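Local coordinates for protein 2,4-dihydroxyhept-2-ene-1,7-dioic acid aldolase (Kordia algicida OT-1, PDB 6BDE) that binds a heme b group through its iron and probably serves as a gas sensor of the H-NOX (heme nitric oxide/oxygen) family, at residues A[66-69]-A[70-74]; A[46-49]-A[50-54]. The protein carries 1 engineered substitution. All blocks are in the same frame, centred on the assembly; numbering follows the deposited sequence.

Contact 1 of 2, residues A[66-69]-A[70-74]; sequences LLLT and YGEHF. Engineered in segment 70-74: Gly71 (natural residue Ala).
Leu68 and Glu72 lie side by side one turn apart on helix 63-81 of the H-NOX fold, a local i to i+4 contact on the flank that faces helix 140-153. The leucine methyl CD2 comes within 3.6 Å of the carboxylate oxygen OE2 of Glu72, with Glu72 CD also alongside. Leu68 reaches forward because CG stands anti to the backbone N (chi1 -165°), whereas the glutamate turns back along the helix and brings its CG to 3.3 Å from Leu68 O. The long aliphatic stem of a glutamate suits this place: its methylenes run over the preceding turn, and the charged head is carried to the partly exposed edge. There OE2 accepts a hydrogen bond from Asn148 ND2, and Leu68 rests on His141 and Leu144 of the same neighbouring helix. With an alanine here in place of Glu72, Leu68 CD2 would probably lose the stem and carboxylate beside it, and Asn148 ND2 this acceptor.

Backbone bonds fix the spacing of these side chains. Glu72 N donates to Leu68 O at 3.0 Å, nearly straight at 161°, and Gly71 N, in an engineered residue that is alanine in the natural sequence, donates to Leu67 O at 2.8 Å. Tyr70 N and His73 N do the same for Leu66 O and Thr69 O. The ring of Tyr70 packs on Glu8 and Leu12 of helix 3-17 and meets Phe142 of helix 140-153, the planes at about 45°. Thr69, a beta-branched residue on the exposed side, returns its hydroxyl to the helix: OG1 is hydrogen-bonded to Asp65 O, while CG2 lies 3.7 Å from Tyr70 N.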
# COMPACT_ATOMS: atom_id res chain seq x y z
N LEU A 66 6.94 -4.72 -6.99
CA LEU A 66 6.09 -5.72 -6.35
C LEU A 66 5.11 -5.07 -5.38
O LEU A 66 3.93 -5.42 -5.36
CB LEU A 66 6.95 -6.76 -5.63
CG LEU A 66 7.81 -7.69 -6.50
CD1 LEU A 66 8.82 -8.44 -5.66
CD2 LEU A 66 6.92 -8.65 -7.28
N LEU A 67 5.59 -4.12 -4.58
CA LEU A 67 4.72 -3.44 -3.63
C LEU A 67 3.74 -2.50 -4.34
O LEU A 67 2.61 -2.32 -3.87
CB LEU A 67 5.55 -2.66 -2.61
CG LEU A 67 6.19 -3.50 -1.50
CD1 LEU A 67 7.02 -2.62 -0.58
CD2 LEU A 67 5.14 -4.26 -0.72
N LEU A 68 4.15 -1.91 -5.46
CA LEU A 68 3.23 -1.09 -6.24
C LEU A 68 2.07 -1.93 -6.76
O LEU A 68 0.90 -1.55 -6.60
CB LEU A 68 3.97 -0.41 -7.40
CG LEU A 68 3.29 0.76 -8.12
CD1 LEU A 68 4.33 1.68 -8.72
CD2 LEU A 68 2.31 0.28 -9.19
N THR A 69 2.38 -3.07 -7.38
CA THR A 69 1.33 -3.95 -7.88
C THR A 69 0.44 -4.45 -6.74
O THR A 69 -0.78 -4.52 -6.90
CB THR A 69 1.96 -5.13 -8.62
OG1 THR A 69 2.69 -4.65 -9.75
CG2 THR A 69 0.89 -6.10 -9.10
N TYR A 70 1.04 -4.78 -5.60
CA TYR A 70 0.24 -5.22 -4.46
C TYR A 70 -0.64 -4.10 -3.92
O TYR A 70 -1.80 -4.32 -3.58
CB TYR A 70 1.15 -5.77 -3.36
CG TYR A 70 0.39 -6.30 -2.16
CD1 TYR A 70 -0.79 -7.02 -2.32
CD2 TYR A 70 0.85 -6.08 -0.87
CE1 TYR A 70 -1.48 -7.50 -1.23
CE2 TYR A 70 0.16 -6.55 0.23
CZ TYR A 70 -1.01 -7.26 0.04
OH TYR A 70 -1.70 -7.74 1.12
N GLY A 71 -0.09 -2.89 -3.82
CA GLY A 71 -0.88 -1.76 -3.34
C GLY A 71 -2.08 -1.48 -4.23
O GLY A 71 -3.16 -1.14 -3.74
N GLU A 72 -1.91 -1.61 -5.54
CA GLU A 72 -3.04 -1.44 -6.45
C GLU A 72 -4.06 -2.56 -6.25
O GLU A 72 -5.27 -2.31 -6.29
CB GLU A 72 -2.56 -1.41 -7.90
CG GLU A 72 -1.67 -0.22 -8.22
CD GLU A 72 -1.48 -0.01 -9.71
OE1 GLU A 72 -1.70 -0.96 -10.48
OE2 GLU A 72 -1.11 1.12 -10.10
N HIS A 73 -3.59 -3.78 -6.01
CA HIS A 73 -4.51 -4.89 -5.78
C HIS A 73 -5.25 -4.74 -4.46
O HIS A 73 -6.42 -5.10 -4.35
CB HIS A 73 -3.76 -6.22 -5.82
CG HIS A 73 -4.54 -7.37 -5.27
ND1 HIS A 73 -5.61 -7.93 -5.94
CD2 HIS A 73 -4.42 -8.07 -4.11
CE1 HIS A 73 -6.11 -8.92 -5.22
NE2 HIS A 73 -5.41 -9.03 -4.11
N PHE A 74 -4.57 -4.20 -3.44
CA PHE A 74 -5.20 -4.07 -2.13
C PHE A 74 -6.32 -3.05 -2.11
O PHE A 74 -7.19 -3.11 -1.24
CB PHE A 74 -4.16 -3.71 -1.07
CG PHE A 74 -4.63 -3.92 0.34
CD1 PHE A 74 -4.73 -5.20 0.87
CD2 PHE A 74 -4.99 -2.85 1.14
CE1 PHE A 74 -5.17 -5.41 2.16
CE2 PHE A 74 -5.44 -3.05 2.44
CZ PHE A 74 -5.52 -4.33 2.95

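Contact 2 of 2, residues A[46-49]-A[50-54]; sequences SEML and QLLQN
Helix 45-59 of the H-NOX fold is amphipathic here, and two i to i+4 pairs, Met48 with Leu52 and Leu49 with Gln53, mark its buried and its more open side. Met48 and Leu52 cross obliquely: the methionine CG meets Leu52 CD1 at 3.8 Å, and SD lies equally near Leu52 CG. The methionine CG leaves anti to the backbone N (chi1 172°), and the bend at the next torsion brings SD alongside Leu52. A flexible, unbranched methionine suits such a site, since it can mould itself to Phe6 and Phe9 of helix 3-17, the latter also touched by Leu51 and Leu52.

Glu47 is a buried residue whose OE1 is hydrogen-bonded to Tyr37 OH and Ser33 OG. A water bridges Ser46 OG and Gln50 NE2 only tentatively: its distance of 2.5 Å from Ser46 OG is unusually short, and its bond from Gln50 NE2 at 3.0 Å is weak. That amide nitrogen has a stronger partner in Glu30 O. Gln50 N donates to Ser46 O from above the carbonyl plane, 39° out of it.

On the outer side the branch of Leu49 lies against the amide end of Gln53, whose NE2 is 3.7 Å from Leu49 CG. The methylenes of Gln53 follow the preceding turn, CG standing 3.3 Å from Leu49 O, the carbonyl that accepts from Gln53 N with an N-H...O angle of 162°. The sulfur-methyl pair thus needs no polar partner, while Gln53 offers its stem to a carbonyl and its amide to a leucine.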
# COMPACT_ATOMS: atom_id res chain seq x y z
N SER A 46 9.05 -8.20 9.80
CA SER A 46 10.26 -8.85 9.32
C SER A 46 9.94 -10.11 8.53
O SER A 46 10.73 -10.51 7.66
CB SER A 46 11.18 -9.18 10.49
OG SER A 46 10.54 -10.04 11.42
N GLU A 47 8.80 -10.73 8.80
CA GLU A 47 8.36 -11.87 8.00
C GLU A 47 8.02 -11.43 6.58
O GLU A 47 8.44 -12.05 5.60
CB GLU A 47 7.16 -12.54 8.66
CG GLU A 47 7.52 -13.56 9.73
CD GLU A 47 6.38 -14.51 10.02
OE1 GLU A 47 5.58 -14.76 9.10
OE2 GLU A 47 6.29 -15.02 11.16
N MET A 48 7.25 -10.34 6.46
CA MET A 48 6.88 -9.83 5.14
C MET A 48 8.10 -9.33 4.37
O MET A 48 8.20 -9.51 3.15
CB MET A 48 5.84 -8.72 5.28
CG MET A 48 5.52 -7.97 4.00
SD MET A 48 4.96 -9.06 2.67
CE MET A 48 3.28 -9.39 3.20
N LEU A 49 9.05 -8.70 5.07
CA LEU A 49 10.26 -8.23 4.41
C LEU A 49 11.05 -9.39 3.83
O LEU A 49 11.62 -9.28 2.73
CB LEU A 49 11.12 -7.43 5.40
CG LEU A 49 12.40 -6.80 4.84
CD1 LEU A 49 12.08 -5.87 3.68
CD2 LEU A 49 13.16 -6.06 5.93
N GLN A 50 11.10 -10.52 4.54
CA GLN A 50 11.75 -11.71 4.00
C GLN A 50 11.03 -12.20 2.75
O GLN A 50 11.66 -12.56 1.75
CB GLN A 50 11.78 -12.82 5.06
CG GLN A 50 12.76 -12.58 6.19
CD GLN A 50 12.85 -13.77 7.12
OE1 GLN A 50 13.46 -14.79 6.78
NE2 GLN A 50 12.25 -13.66 8.30
N LEU A 51 9.69 -12.24 2.80
CA LEU A 51 8.92 -12.69 1.65
C LEU A 51 9.14 -11.79 0.44
O LEU A 51 9.24 -12.27 -0.69
CB LEU A 51 7.43 -12.75 2.01
CG LEU A 51 7.03 -13.75 3.10
CD1 LEU A 51 5.55 -13.59 3.45
CD2 LEU A 51 7.33 -15.17 2.67
N LEU A 52 9.23 -10.48 0.67
CA LEU A 52 9.44 -9.55 -0.43
C LEU A 52 10.85 -9.66 -1.00
O LEU A 52 11.03 -9.67 -2.22
CB LEU A 52 9.16 -8.11 0.03
CG LEU A 52 7.71 -7.76 0.35
CD1 LEU A 52 7.64 -6.49 1.19
CD2 LEU A 52 6.89 -7.62 -0.92
N GLN A 53 11.85 -9.76 -0.13
CA GLN A 53 13.23 -9.84 -0.60
C GLN A 53 13.48 -11.12 -1.38
O GLN A 53 14.19 -11.12 -2.39
CB GLN A 53 14.20 -9.73 0.58
CG GLN A 53 14.33 -8.33 1.15
CD GLN A 53 15.14 -8.30 2.44
OE1 GLN A 53 15.41 -9.34 3.04
NE2 GLN A 53 15.54 -7.10 2.86
N ASN A 54 12.90 -12.24 -0.92
CA ASN A 54 13.10 -13.50 -1.61
C ASN A 54 12.32 -13.54 -2.92
O ASN A 54 12.80 -14.10 -3.92
CB ASN A 54 12.69 -14.67 -0.71
CG ASN A 54 13.74 -14.98 0.34
OD1 ASN A 54 14.93 -15.03 0.05
ND2 ASN A 54 13.29 -15.17 1.58
O HOH W 1 10.94 -12.43 10.69

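Contacts 1 and 2 sit on helices that follow each other in the chain, 63-81 and 45-59, with the centres of the contacts about 15 Å apart. They touch through leucines: Leu67 CD2 packs on Leu52 CD2 at 3.8 Å, and Leu66 CD1 approaches Leu52 O at 4.3 Å. Leu52, already paired with Met48, thus joins one helix to the next. Neither contact holds a heme ligand, but both come near the pocket: the side chains of Leu67 and Met48 each lie about 8 Å from the heme and about 8 Å from that of the heme-binding Arg137. The side chain of Ser46 is about 9 Å from that of Glu115, another heme-binding residue.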